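Local coordinates for decapping and exoribonuclease protein 1 (Kluyveromyces lactis, PDB 4GPS) that removes NAD caps and N7-methylguanosine caps from RNA 5' ends and degrades RNA as a metal-dependent 5'-3' exoribonuclease, at residues A[59-64]-A[407-412]; A[67-72]-A[364-369]; A[99-104]-A[157-162]; A[288-293]-A[323-328]; A[294-299]-A[329-334]. All coordinates share one frame; numbering follows the deposited sequence.

Contact 1 (A[59-64]-A[407-412]); sequences SLVLSC and NLTLSI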
# COMPACT_ATOMS: atom_id res chain seq x y z
N SER A 59 21.49 -16.80 12.57
CA SER A 59 21.18 -16.24 11.25
C SER A 59 20.60 -17.24 10.26
O SER A 59 20.46 -18.43 10.56
CB SER A 59 22.43 -15.62 10.64
OG SER A 59 22.80 -14.45 11.34
N LEU A 60 20.26 -16.75 9.08
CA LEU A 60 19.69 -17.58 8.04
C LEU A 60 19.80 -16.96 6.66
O LEU A 60 19.44 -15.79 6.47
CB LEU A 60 18.21 -17.84 8.31
CG LEU A 60 17.52 -18.24 7.00
CD1 LEU A 60 17.79 -19.72 6.74
CD2 LEU A 60 16.04 -17.96 7.06
N VAL A 61 20.31 -17.72 5.69
CA VAL A 61 20.34 -17.23 4.32
C VAL A 61 19.52 -18.27 3.57
O VAL A 61 19.73 -19.47 3.72
CB VAL A 61 21.76 -17.08 3.76
CG1 VAL A 61 21.69 -16.65 2.30
CG2 VAL A 61 22.49 -15.97 4.52
N LEU A 62 18.54 -17.80 2.79
CA LEU A 62 17.62 -18.68 2.10
C LEU A 62 17.19 -18.10 0.77
O LEU A 62 16.68 -16.98 0.71
CB LEU A 62 16.39 -18.88 2.97
CG LEU A 62 15.72 -20.25 3.04
CD1 LEU A 62 14.51 -20.13 3.95
CD2 LEU A 62 15.30 -20.72 1.67
N SER A 63 17.41 -18.85 -0.31
CA SER A 63 17.00 -18.39 -1.62
C SER A 63 15.48 -18.60 -1.71
O SER A 63 14.95 -19.62 -1.25
CB SER A 63 17.69 -19.21 -2.69
OG SER A 63 16.94 -19.17 -3.89
N CYS A 64 14.78 -17.63 -2.28
CA CYS A 64 13.34 -17.71 -2.44
C CYS A 64 12.99 -17.48 -3.88
O CYS A 64 11.81 -17.29 -4.20
CB CYS A 64 12.63 -16.64 -1.59
SG CYS A 64 12.80 -16.87 0.18
N ASN A 407 17.88 -10.80 -6.14
CA ASN A 407 17.78 -12.20 -6.62
C ASN A 407 16.79 -12.97 -5.78
O ASN A 407 16.73 -14.20 -5.86
CB ASN A 407 19.10 -12.98 -6.49
CG ASN A 407 20.23 -12.38 -7.28
OD1 ASN A 407 20.13 -12.21 -8.51
ND2 ASN A 407 21.32 -12.05 -6.59
N LEU A 408 16.04 -12.26 -4.94
CA LEU A 408 15.08 -12.87 -4.04
C LEU A 408 15.73 -13.77 -3.00
O LEU A 408 15.12 -14.72 -2.52
CB LEU A 408 14.01 -13.63 -4.82
CG LEU A 408 13.38 -12.76 -5.91
CD1 LEU A 408 12.18 -13.48 -6.51
CD2 LEU A 408 12.96 -11.41 -5.33
N THR A 409 16.98 -13.49 -2.65
CA THR A 409 17.60 -14.27 -1.59
C THR A 409 17.28 -13.58 -0.26
O THR A 409 17.60 -12.40 -0.06
CB THR A 409 19.12 -14.37 -1.75
OG1 THR A 409 19.42 -15.28 -2.81
CG2 THR A 409 19.76 -14.88 -0.45
N LEU A 410 16.63 -14.32 0.64
CA LEU A 410 16.24 -13.81 1.94
C LEU A 410 17.35 -13.96 2.98
O LEU A 410 17.91 -15.03 3.12
CB LEU A 410 14.98 -14.58 2.42
CG LEU A 410 14.63 -14.46 3.91
CD1 LEU A 410 14.21 -13.02 4.19
CD2 LEU A 410 13.53 -15.45 4.30
N SER A 411 17.64 -12.88 3.71
CA SER A 411 18.66 -12.88 4.78
C SER A 411 18.10 -12.41 6.12
O SER A 411 17.56 -11.31 6.21
CB SER A 411 19.83 -11.98 4.42
OG SER A 411 20.77 -12.69 3.66
N ILE A 412 18.25 -13.23 7.16
CA ILE A 412 17.77 -12.89 8.50
C ILE A 412 18.90 -13.04 9.54
O ILE A 412 19.48 -14.11 9.70
CB ILE A 412 16.59 -13.78 8.95
CG1 ILE A 412 15.46 -13.73 7.92
CG2 ILE A 412 16.04 -13.28 10.27
CD1 ILE A 412 14.22 -14.54 8.31
O HOH W 1 17.65 -16.17 -4.54
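Leu60 turns its CG anti to the backbone N (chi1 159°), and Ile412 turns its CG1 anti to the carbonyl carbon (chi1 -55°). With these rotations the two side chains run side by side in the same direction, and Leu60 CD2 meets Ile412 CD1 at 4.1 Å. Leu62 and Leu410 lie on this same face of the sheet. Just past the strand, Cys64 SG rests on Leu410 CB, 3.9 Å away. The other face carries Val61, Ser63, Thr409 and Ser411. There the methyl Val61 CG1 touches Thr409 CG2, and Val61 CG2 reaches Ser411 OG.

Strands 60-63 and 409-412 form an antiparallel ladder. Leu60 with Ile412 and Leu62 with Leu410 are the hydrogen-bonded pairs. Ile412 N gives a nearly straight bond to Leu60 O (2.9 Å, 171° at the hydrogen). Leu410 N to Leu62 O is 2.7 Å. Cys64 N continues the ladder to Leu408 O at 2.9 Å, beyond the paired strand residues. A water bridges the ends of the strands; it donates to Asn407 O at 2.5 Å and bonds Ser63 OG and Thr409 OG1.

Helix 370-393 packs against the leucine face, with Asn387, Val383 and Leu391 touching it. Strand 60-63 pairs with strand 409-414, which pairs in turn with strand 399-404. The chemistry is two-sided: aliphatic groups turn to the helix, while hydroxyls and a bridging water mark the more exposed face.

Contact 2 (A[67-72]-A[364-369]); sequences FPHVSV and KFYKFN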
# COMPACT_ATOMS: atom_id res chain seq x y z
N PHE A 67 10.24 -19.61 -5.85
CA PHE A 67 8.94 -19.61 -5.20
C PHE A 67 7.87 -20.05 -6.20
O PHE A 67 7.87 -19.65 -7.36
CB PHE A 67 8.61 -18.22 -4.64
CG PHE A 67 8.31 -17.18 -5.68
CD1 PHE A 67 7.00 -16.94 -6.07
CD2 PHE A 67 9.33 -16.48 -6.30
CE1 PHE A 67 6.71 -16.00 -7.08
CE2 PHE A 67 9.06 -15.53 -7.31
CZ PHE A 67 7.74 -15.29 -7.69
N PRO A 68 6.94 -20.89 -5.75
CA PRO A 68 5.86 -21.39 -6.62
C PRO A 68 5.01 -20.25 -7.18
O PRO A 68 4.44 -19.46 -6.42
CB PRO A 68 5.04 -22.28 -5.68
CG PRO A 68 6.05 -22.70 -4.59
CD PRO A 68 6.85 -21.42 -4.38
N HIS A 69 4.90 -20.18 -8.51
CA HIS A 69 4.11 -19.13 -9.11
C HIS A 69 3.55 -19.44 -10.47
O HIS A 69 4.16 -20.13 -11.29
CB HIS A 69 4.90 -17.84 -9.18
CG HIS A 69 6.11 -17.90 -10.05
ND1 HIS A 69 6.07 -17.68 -11.41
CD2 HIS A 69 7.42 -18.08 -9.74
CE1 HIS A 69 7.29 -17.71 -11.90
NE2 HIS A 69 8.14 -17.95 -10.91
N VAL A 70 2.36 -18.90 -10.69
CA VAL A 70 1.62 -19.02 -11.92
C VAL A 70 2.43 -18.45 -13.10
O VAL A 70 3.33 -17.61 -12.93
CB VAL A 70 0.31 -18.25 -11.75
CG1 VAL A 70 -0.17 -17.77 -13.03
CG2 VAL A 70 -0.74 -19.14 -11.10
N SER A 71 2.12 -18.90 -14.31
CA SER A 71 2.84 -18.41 -15.46
C SER A 71 2.84 -16.88 -15.53
O SER A 71 1.85 -16.21 -15.24
CB SER A 71 2.24 -18.97 -16.75
OG SER A 71 2.79 -18.29 -17.86
N VAL A 72 3.98 -16.35 -15.95
CA VAL A 72 4.18 -14.93 -16.10
C VAL A 72 3.18 -14.32 -17.09
O VAL A 72 2.96 -13.09 -17.10
CB VAL A 72 5.64 -14.69 -16.55
CG1 VAL A 72 5.77 -13.46 -17.36
CG2 VAL A 72 6.54 -14.60 -15.31
N LYS A 364 11.25 -8.76 -18.17
CA LYS A 364 12.03 -9.44 -17.13
C LYS A 364 11.31 -9.73 -15.79
O LYS A 364 11.07 -10.91 -15.47
CB LYS A 364 13.31 -8.64 -16.88
CG LYS A 364 14.49 -9.46 -16.38
CD LYS A 364 14.85 -10.60 -17.34
CE LYS A 364 15.93 -11.51 -16.73
NZ LYS A 364 16.25 -12.72 -17.55
N PHE A 365 10.95 -8.69 -15.04
CA PHE A 365 10.29 -8.79 -13.72
C PHE A 365 8.93 -9.50 -13.65
O PHE A 365 7.92 -8.91 -13.25
CB PHE A 365 10.14 -7.38 -13.11
CG PHE A 365 11.38 -6.61 -13.16
CD1 PHE A 365 11.75 -5.95 -14.33
CD2 PHE A 365 12.30 -6.70 -12.10
CE1 PHE A 365 13.03 -5.37 -14.47
CE2 PHE A 365 13.58 -6.14 -12.21
CZ PHE A 365 13.95 -5.47 -13.40
N TYR A 366 8.91 -10.76 -14.04
CA TYR A 366 7.70 -11.56 -14.05
C TYR A 366 6.60 -10.83 -14.78
O TYR A 366 5.43 -11.04 -14.49
CB TYR A 366 7.28 -11.87 -12.61
CG TYR A 366 8.37 -12.58 -11.88
CD1 TYR A 366 9.31 -11.88 -11.14
CD2 TYR A 366 8.51 -13.96 -11.98
CE1 TYR A 366 10.38 -12.52 -10.52
CE2 TYR A 366 9.59 -14.63 -11.37
CZ TYR A 366 10.52 -13.91 -10.64
OH TYR A 366 11.59 -14.56 -10.03
N LYS A 367 6.99 -9.99 -15.74
CA LYS A 367 6.04 -9.18 -16.51
C LYS A 367 5.02 -8.43 -15.62
O LYS A 367 3.88 -8.19 -16.03
CB LYS A 367 5.31 -10.03 -17.54
CG LYS A 367 6.23 -10.65 -18.57
CD LYS A 367 5.44 -11.31 -19.67
CE LYS A 367 6.30 -11.63 -20.88
NZ LYS A 367 5.44 -11.91 -22.07
N PHE A 368 5.44 -8.07 -14.40
CA PHE A 368 4.59 -7.33 -13.45
C PHE A 368 3.16 -7.90 -13.39
O PHE A 368 2.16 -7.18 -13.40
CB PHE A 368 4.53 -5.84 -13.83
CG PHE A 368 5.88 -5.22 -14.10
CD1 PHE A 368 6.39 -5.17 -15.41
CD2 PHE A 368 6.64 -4.70 -13.06
CE1 PHE A 368 7.64 -4.60 -15.67
CE2 PHE A 368 7.89 -4.14 -13.31
CZ PHE A 368 8.39 -4.09 -14.62
N ASN A 369 3.07 -9.22 -13.32
CA ASN A 369 1.77 -9.85 -13.26
C ASN A 369 1.22 -9.83 -11.82
O ASN A 369 1.84 -10.40 -10.92
CB ASN A 369 1.90 -11.30 -13.77
CG ASN A 369 0.55 -11.94 -14.07
OD1 ASN A 369 -0.38 -11.89 -13.26
ND2 ASN A 369 0.46 -12.56 -15.23
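An aromatic cluster of Phe67, His69 and Tyr366 joins two irregular segments, the loop after strand 60-63 and the turn leading into helix 370-393. Tyr366 CG is anti to the carbonyl carbon (chi1 -57°), which carries the ring to the other two. Tyr366 points an edge at the face of the His69 ring. Their planes stand at 88°, and Tyr366 CE2 is 3.7 Å from His69 NE2. Phe67 meets the same tyrosine obliquely: Phe67 CZ lies over one face of Tyr366, and Tyr366 OH sits at the edge of the phenylalanine ring, 3.8 Å from Phe67 CE2. His69 ND1 donates to Val70 O at 3.1 Å, which helps fix the imidazole.

Asn369 is the N-cap of helix 370-393. Its OD1 accepts from Asn371 N, and its ND2 donates to Tyr74 O and, across the contact, to Val72 O at 3.2 Å. That bond is straight (167°), but ND2 stands well above the carbonyl plane. Val72 CG2 packs on Tyr366 CB at 3.9 Å. Phe67 meets Trp376 of the helix edge-to-face.

Contact 3 (A[99-104]-A[157-162]); sequences ATLLWN and LVILKE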
# COMPACT_ATOMS: atom_id res chain seq x y z
N ALA A 99 -0.94 16.66 19.19
CA ALA A 99 -0.34 15.37 19.58
C ALA A 99 -1.49 14.52 20.09
O ALA A 99 -1.41 13.91 21.15
CB ALA A 99 0.70 15.57 20.68
N THR A 100 -2.55 14.52 19.29
CA THR A 100 -3.79 13.82 19.61
C THR A 100 -4.28 12.88 18.53
O THR A 100 -4.22 13.19 17.35
CB THR A 100 -4.92 14.83 19.84
OG1 THR A 100 -4.63 15.61 21.00
CG2 THR A 100 -6.25 14.13 20.01
N LEU A 101 -4.77 11.72 18.95
CA LEU A 101 -5.34 10.77 18.01
C LEU A 101 -6.81 10.71 18.38
O LEU A 101 -7.14 10.53 19.55
CB LEU A 101 -4.74 9.38 18.21
CG LEU A 101 -3.28 9.13 17.85
CD1 LEU A 101 -2.88 7.75 18.31
CD2 LEU A 101 -3.11 9.29 16.34
N LEU A 102 -7.69 10.91 17.41
CA LEU A 102 -9.12 10.81 17.68
C LEU A 102 -9.53 9.49 17.03
O LEU A 102 -9.41 9.33 15.82
CB LEU A 102 -9.88 11.98 17.06
CG LEU A 102 -9.38 13.33 17.55
CD1 LEU A 102 -10.17 14.44 16.89
CD2 LEU A 102 -9.51 13.41 19.06
N TRP A 103 -10.03 8.56 17.83
CA TRP A 103 -10.41 7.27 17.30
C TRP A 103 -11.85 7.12 16.85
O TRP A 103 -12.77 7.71 17.43
CB TRP A 103 -10.15 6.16 18.32
CG TRP A 103 -8.70 5.96 18.64
CD1 TRP A 103 -7.98 6.63 19.57
CD2 TRP A 103 -7.79 5.07 17.98
NE1 TRP A 103 -6.67 6.21 19.54
CE2 TRP A 103 -6.53 5.25 18.57
CE3 TRP A 103 -7.93 4.14 16.94
CZ2 TRP A 103 -5.40 4.54 18.16
CZ3 TRP A 103 -6.82 3.43 16.53
CH2 TRP A 103 -5.57 3.64 17.15
N ASN A 104 -12.02 6.32 15.79
CA ASN A 104 -13.30 5.95 15.26
C ASN A 104 -14.39 7.02 15.15
O ASN A 104 -14.26 7.95 14.36
CB ASN A 104 -13.78 4.72 16.05
CG ASN A 104 -12.76 3.58 15.98
OD1 ASN A 104 -12.34 3.18 14.88
ND2 ASN A 104 -12.36 3.05 17.12
N LEU A 157 4.95 4.73 13.55
CA LEU A 157 5.03 3.51 14.33
C LEU A 157 4.27 3.67 15.68
O LEU A 157 3.71 2.71 16.21
CB LEU A 157 6.49 3.14 14.55
CG LEU A 157 6.73 1.72 15.03
CD1 LEU A 157 6.18 0.74 13.98
CD2 LEU A 157 8.21 1.52 15.23
N VAL A 158 4.22 4.88 16.22
CA VAL A 158 3.52 5.11 17.49
C VAL A 158 2.02 4.81 17.40
O VAL A 158 1.44 4.26 18.32
CB VAL A 158 3.72 6.58 17.99
CG1 VAL A 158 2.73 6.92 19.12
CG2 VAL A 158 5.14 6.75 18.48
N ILE A 159 1.39 5.20 16.29
CA ILE A 159 -0.03 4.96 16.10
C ILE A 159 -0.34 3.46 15.87
O ILE A 159 -1.35 2.97 16.35
CB ILE A 159 -0.55 5.79 14.92
CG1 ILE A 159 -0.51 7.27 15.31
CG2 ILE A 159 -1.97 5.35 14.56
CD1 ILE A 159 -0.79 8.21 14.16
N LEU A 160 0.53 2.76 15.14
CA LEU A 160 0.37 1.34 14.87
C LEU A 160 0.34 0.61 16.19
O LEU A 160 -0.48 -0.28 16.38
CB LEU A 160 1.56 0.81 14.06
CG LEU A 160 1.40 -0.62 13.52
CD1 LEU A 160 0.21 -0.65 12.59
CD2 LEU A 160 2.65 -1.07 12.78
N LYS A 161 1.23 0.99 17.10
CA LYS A 161 1.28 0.34 18.39
C LYS A 161 0.05 0.64 19.26
O LYS A 161 -0.32 -0.17 20.11
CB LYS A 161 2.57 0.68 19.13
CG LYS A 161 3.82 0.13 18.46
CD LYS A 161 5.04 0.60 19.21
CE LYS A 161 6.33 -0.02 18.69
NZ LYS A 161 7.56 0.52 19.41
N GLU A 162 -0.59 1.79 19.09
CA GLU A 162 -1.80 2.05 19.86
C GLU A 162 -2.93 1.22 19.21
O GLU A 162 -3.77 0.66 19.89
CB GLU A 162 -2.18 3.52 19.79
CG GLU A 162 -1.15 4.47 20.37
CD GLU A 162 -1.08 4.41 21.88
OE1 GLU A 162 -2.16 4.35 22.53
OE2 GLU A 162 0.05 4.44 22.40
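Leu101 and Ile159 carry the apolar part of this strand-to-helix contact. Leu101 sets off toward the helix. Its CD2 presses on Ile159 CD1 at 3.4 Å, and its CD1 lies 3.9 Å from Ile159 CG1. The two side chains meet at a slant. Ile159 chi1 (-68°) sets CG1 against Leu101 CD2, and the extended chi2 carries CD1 on to the same methyl.

Trp103 comes in with the benzene end of its indole. Its CZ2 is 3.8 Å from Glu162 CB, which sits at the ring edge, near the ring plane. Glu162 CG lies 4.2 Å from Leu101 CD1. No hydrogen bond links the segments, though the indole edge also reaches the helix backbone at Ile159 O. The segment axes lie 11.1 Å apart, 39° from parallel.

The contact joins hairpin strand 100-103, paired with strand 86-95, to helix 156-167 of the nuclease domain. The Ile159 side chain is about 9 Å from that of Glu280, which probably binds substrate as in relatives. Tyr94 of strand 86-95 touches both Leu101 and Ile159. Arg166 of the helix makes a cation-pi contact with Trp103. Ile159 and Leu160 also touch Gln278 of strand 273-285, and Leu160 touches Leu211 of strand 210-213.

Contact 4 (A[288-293]-A[323-328]); sequences TDTYTE and KSDLLI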
# COMPACT_ATOMS: atom_id res chain seq x y z
N THR A 288 -20.42 7.86 -2.22
CA THR A 288 -20.35 6.41 -2.26
C THR A 288 -19.83 5.79 -0.98
O THR A 288 -19.76 4.56 -0.87
CB THR A 288 -19.46 5.97 -3.47
OG1 THR A 288 -18.10 6.40 -3.24
CG2 THR A 288 -19.96 6.63 -4.79
N ASP A 289 -19.49 6.63 -0.01
CA ASP A 289 -18.95 6.17 1.27
C ASP A 289 -17.80 5.18 1.06
O ASP A 289 -17.70 4.12 1.70
CB ASP A 289 -20.03 5.52 2.13
CG ASP A 289 -19.56 5.31 3.56
OD1 ASP A 289 -18.90 6.24 4.08
OD2 ASP A 289 -19.85 4.25 4.14
N THR A 290 -16.91 5.55 0.16
CA THR A 290 -15.80 4.72 -0.22
C THR A 290 -14.48 5.48 -0.14
O THR A 290 -14.34 6.59 -0.67
CB THR A 290 -16.04 4.23 -1.68
OG1 THR A 290 -17.22 3.41 -1.72
CG2 THR A 290 -14.83 3.47 -2.23
N TYR A 291 -13.52 4.91 0.56
CA TYR A 291 -12.22 5.57 0.61
C TYR A 291 -11.75 5.75 -0.83
O TYR A 291 -11.98 4.89 -1.68
CB TYR A 291 -11.23 4.70 1.37
CG TYR A 291 -11.47 4.69 2.85
CD1 TYR A 291 -11.61 5.89 3.55
CD2 TYR A 291 -11.49 3.49 3.56
CE1 TYR A 291 -11.77 5.91 4.94
CE2 TYR A 291 -11.63 3.48 4.95
CZ TYR A 291 -11.77 4.69 5.63
OH TYR A 291 -11.86 4.67 6.99
N THR A 292 -11.09 6.88 -1.09
CA THR A 292 -10.59 7.22 -2.42
C THR A 292 -9.12 7.69 -2.30
O THR A 292 -8.83 8.71 -1.67
CB THR A 292 -11.48 8.32 -3.03
OG1 THR A 292 -12.82 7.81 -3.13
CG2 THR A 292 -10.97 8.77 -4.43
N GLU A 293 -8.21 6.91 -2.87
CA GLU A 293 -6.78 7.18 -2.82
C GLU A 293 -6.41 7.93 -4.10
O GLU A 293 -6.68 7.48 -5.22
CB GLU A 293 -6.00 5.87 -2.69
CG GLU A 293 -6.61 4.93 -1.64
CD GLU A 293 -5.59 4.08 -0.92
OE1 GLU A 293 -4.58 4.64 -0.46
OE2 GLU A 293 -5.81 2.86 -0.80
N LYS A 323 -12.44 -1.92 1.07
CA LYS A 323 -13.18 -1.15 0.05
C LYS A 323 -12.31 0.06 -0.25
O LYS A 323 -11.85 0.72 0.66
CB LYS A 323 -14.51 -0.62 0.62
CG LYS A 323 -14.30 0.60 1.64
CD LYS A 323 -15.55 1.14 2.42
CE LYS A 323 -15.12 2.25 3.44
NZ LYS A 323 -16.24 2.95 4.18
N SER A 324 -12.09 0.38 -1.52
CA SER A 324 -11.25 1.54 -1.80
C SER A 324 -11.17 1.79 -3.28
O SER A 324 -10.95 0.87 -4.05
CB SER A 324 -9.85 1.32 -1.25
OG SER A 324 -8.97 2.33 -1.68
N ASP A 325 -11.36 3.03 -3.69
CA ASP A 325 -11.25 3.35 -5.11
C ASP A 325 -10.04 4.23 -5.33
O ASP A 325 -9.48 4.80 -4.38
CB ASP A 325 -12.51 4.04 -5.63
CG ASP A 325 -13.67 3.07 -5.81
OD1 ASP A 325 -13.43 1.85 -5.92
OD2 ASP A 325 -14.83 3.53 -5.84
N LEU A 326 -9.63 4.34 -6.58
CA LEU A 326 -8.51 5.18 -6.94
C LEU A 326 -9.04 6.32 -7.77
O LEU A 326 -10.01 6.16 -8.51
CB LEU A 326 -7.50 4.41 -7.78
CG LEU A 326 -6.61 3.43 -7.03
CD1 LEU A 326 -5.99 2.43 -7.98
CD2 LEU A 326 -5.54 4.21 -6.35
N LEU A 327 -8.40 7.46 -7.64
CA LEU A 327 -8.73 8.64 -8.42
C LEU A 327 -7.36 9.17 -8.90
O LEU A 327 -6.47 9.50 -8.11
CB LEU A 327 -9.44 9.70 -7.58
CG LEU A 327 -9.76 11.00 -8.33
CD1 LEU A 327 -10.68 10.71 -9.54
CD2 LEU A 327 -10.41 12.02 -7.34
N ILE A 328 -7.19 9.20 -10.21
CA ILE A 328 -5.93 9.64 -10.76
C ILE A 328 -6.04 10.98 -11.48
O ILE A 328 -6.98 11.24 -12.24
CB ILE A 328 -5.40 8.57 -11.71
CG1 ILE A 328 -5.06 7.34 -10.89
CG2 ILE A 328 -4.20 9.11 -12.53
CD1 ILE A 328 -4.49 6.20 -11.70
O HOH W 2 -16.16 5.57 -4.93
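Three backbone hydrogen bonds tie Tyr291 and Glu293 to Asp325 and Leu327, in the parallel strand pair of a beta-alpha-beta unit (strand 290-297, helix 305-319, strand 325-331) of the PD-(D/E)XK nuclease fold. Asp325 N donates to Tyr291 O at 2.8 Å, Glu293 N to Asp325 O at 2.9 Å, and Leu327 N to Glu293 O at 3.0 Å. The metal ligand Glu293 takes a salt bridge from Arg182 at OE2 and a weak hydrogen bond from Ser324 OG.

Ahead of the paired residues, Lys323 NZ donates to Asp289 O at 3.1 Å. The same ammonium stands over the Tyr291 ring face in a cation-pi contact, and its salt bridge to Asp289 OD2 is long. Tyr291 OH bonds Glu88 and Tyr261.

Thr290 CG2 is anti to the backbone N (chi1 -64°), which turns the methyl to Asp325 OD2, 3.6 Å away. Thr290 OG1 donates to Thr288 O. An alanine here is likely to leave the Thr288 carbonyl without this donor and open a gap beside the Asp325 carboxylate. That carboxylate also pairs with Lys345 and accepts from a water held by Thr288 OG1. Thr292 CG2 packs on Leu327 CB at 3.6 Å.

Contact 5 (A[294-299]-A[329-334]); sequences IKSSVH and GFRNSY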
# COMPACT_ATOMS: atom_id res chain seq x y z
N ILE A 294 -5.82 9.10 -3.89
CA ILE A 294 -5.43 10.03 -4.93
C ILE A 294 -3.98 9.84 -5.41
O ILE A 294 -3.04 9.80 -4.61
CB ILE A 294 -5.65 11.46 -4.40
CG1 ILE A 294 -7.12 11.57 -3.98
CG2 ILE A 294 -5.22 12.52 -5.43
CD1 ILE A 294 -7.49 12.89 -3.40
N LYS A 295 -3.82 9.71 -6.73
CA LYS A 295 -2.50 9.53 -7.34
C LYS A 295 -2.29 10.59 -8.42
O LYS A 295 -3.21 10.91 -9.20
CB LYS A 295 -2.37 8.13 -7.96
CG LYS A 295 -2.37 6.98 -6.97
CD LYS A 295 -1.12 7.00 -6.09
CE LYS A 295 -1.12 5.87 -5.11
NZ LYS A 295 0.07 5.89 -4.24
N SER A 296 -1.08 11.14 -8.44
CA SER A 296 -0.67 12.14 -9.41
C SER A 296 0.14 11.39 -10.48
O SER A 296 1.04 10.64 -10.15
CB SER A 296 0.21 13.18 -8.73
OG SER A 296 0.70 14.12 -9.66
N SER A 297 -0.18 11.59 -11.75
CA SER A 297 0.58 10.88 -12.79
C SER A 297 0.64 11.60 -14.13
O SER A 297 -0.09 12.54 -14.42
CB SER A 297 -0.06 9.50 -13.00
OG SER A 297 0.77 8.63 -13.73
N VAL A 298 1.55 11.13 -14.97
CA VAL A 298 1.64 11.65 -16.31
C VAL A 298 0.92 10.49 -17.07
O VAL A 298 0.85 9.37 -16.53
CB VAL A 298 3.15 11.81 -16.65
CG1 VAL A 298 3.61 10.75 -17.57
CG2 VAL A 298 3.41 13.21 -17.13
N HIS A 299 0.34 10.72 -18.25
CA HIS A 299 -0.33 9.62 -18.96
C HIS A 299 0.54 8.35 -19.03
O HIS A 299 1.75 8.43 -19.24
CB HIS A 299 -0.82 10.06 -20.36
CG HIS A 299 -2.12 10.82 -20.32
ND1 HIS A 299 -3.33 10.22 -20.00
CD2 HIS A 299 -2.40 12.13 -20.51
CE1 HIS A 299 -4.28 11.13 -19.99
NE2 HIS A 299 -3.74 12.30 -20.29
N GLY A 329 -5.08 11.84 -11.18
CA GLY A 329 -5.02 13.14 -11.82
C GLY A 329 -3.84 13.12 -12.78
O GLY A 329 -2.69 13.06 -12.34
N PHE A 330 -4.12 13.14 -14.08
CA PHE A 330 -3.06 13.13 -15.07
C PHE A 330 -2.72 14.55 -15.41
O PHE A 330 -3.60 15.38 -15.65
CB PHE A 330 -3.50 12.39 -16.33
CG PHE A 330 -3.84 10.94 -16.10
CD1 PHE A 330 -5.14 10.56 -15.83
CD2 PHE A 330 -2.87 9.96 -16.20
CE1 PHE A 330 -5.47 9.20 -15.67
CE2 PHE A 330 -3.19 8.60 -16.03
CZ PHE A 330 -4.49 8.23 -15.77
N ARG A 331 -1.44 14.86 -15.40
CA ARG A 331 -1.03 16.21 -15.72
C ARG A 331 -0.29 16.22 -17.04
O ARG A 331 0.31 15.22 -17.40
CB ARG A 331 -0.14 16.81 -14.62
CG ARG A 331 1.21 16.14 -14.51
CD ARG A 331 2.11 16.83 -13.48
NE ARG A 331 3.45 16.22 -13.53
CZ ARG A 331 3.73 15.00 -13.08
NH1 ARG A 331 2.77 14.25 -12.52
NH2 ARG A 331 4.95 14.50 -13.24
N ASN A 332 -0.36 17.35 -17.74
CA ASN A 332 0.35 17.56 -19.00
C ASN A 332 1.84 17.51 -18.62
O ASN A 332 2.24 18.13 -17.62
CB ASN A 332 0.00 18.94 -19.55
CG ASN A 332 0.58 19.19 -20.91
OD1 ASN A 332 0.07 18.67 -21.90
ND2 ASN A 332 1.65 19.97 -20.98
N SER A 333 2.66 16.80 -19.39
CA SER A 333 4.09 16.70 -19.05
C SER A 333 4.78 18.06 -19.08
O SER A 333 5.53 18.40 -18.17
CB SER A 333 4.82 15.76 -20.01
OG SER A 333 4.26 14.45 -19.96
N TYR A 334 4.49 18.84 -20.12
CA TYR A 334 5.13 20.14 -20.27
C TYR A 334 4.65 21.25 -19.36
O TYR A 334 5.45 21.92 -18.70
CB TYR A 334 5.00 20.62 -21.72
CG TYR A 334 5.71 21.94 -21.92
CD1 TYR A 334 7.08 22.04 -21.71
CD2 TYR A 334 5.00 23.12 -22.21
CE1 TYR A 334 7.75 23.27 -21.76
CE2 TYR A 334 5.66 24.37 -22.27
CZ TYR A 334 7.04 24.43 -22.04
OH TYR A 334 7.72 25.63 -22.06
O HOH W 3 0.46 13.42 -19.51
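Ser297 O accepts the backbone N-H of Arg331 at 2.9 Å, and Phe330 CA also approaches it in a CA-H...O contact of 3.1 Å. Gly329 N donates to Lys295 O, almost straight at 172°, and Ser297 N returns a bond to Gly329 O at 3.0 Å. These bonds zip the parallel strands 290-297 and 325-331 together. A water carries the link past the paired residues, accepting from His299 N and donating to Arg331 O.

The His299 ring lies on Phe330 as an offset stack, with planes 5° apart and centroids 4.7 Å apart. Phe330 CB sits over the imidazole face in a CH-pi contact. Phe330 CG is anti to its carbonyl carbon (chi1 -62°), which lays the ring against the imidazole face. With a serine here the stack is gone, and the His299 ring would probably be freer to turn. Val298 CG2 lies over one face of the Arg331 guanidinium, 4.4 Å from NH2. Ser296 OG is 3.5 Å from Arg331 NH1 and is hydrogen-bonded to Thr238.

Ile294 contributes to the metal site, and Lys295 probably binds substrate, as in relatives. Helix 233-246 packs on Ile294 and Ser296, while Met314 and Lys310 of helix 305-319 touch Lys295 and Ser297. Strand 338-344 flanks strand 325-331, and its Lys342 and Tyr344 touch Phe330.

Contacts 4 and 5 hold the same two strands, 290-297 and 325-331, and join where Lys295 N lies 3.0 Å from Leu327 O. Contact 4 is the buried one and holds the metal ligand Glu293, with further charged groups near the strand starts. Contacts 1, 2, 3 and 5 are partly buried, and contact 5 ends in ring stacking near the surface. Contacts 1 and 2 touch through Leu408, whose CD1 is 3.7 Å from Tyr366 OH. Both pack on helix 370-393, but contact 1 is an antiparallel ladder and contact 2 joins loops through rings and one side-chain hydrogen bond. Contact 3 stands apart, about 8 Å from contact 4 at the nearest atoms, and has no hydrogen bond between its segments.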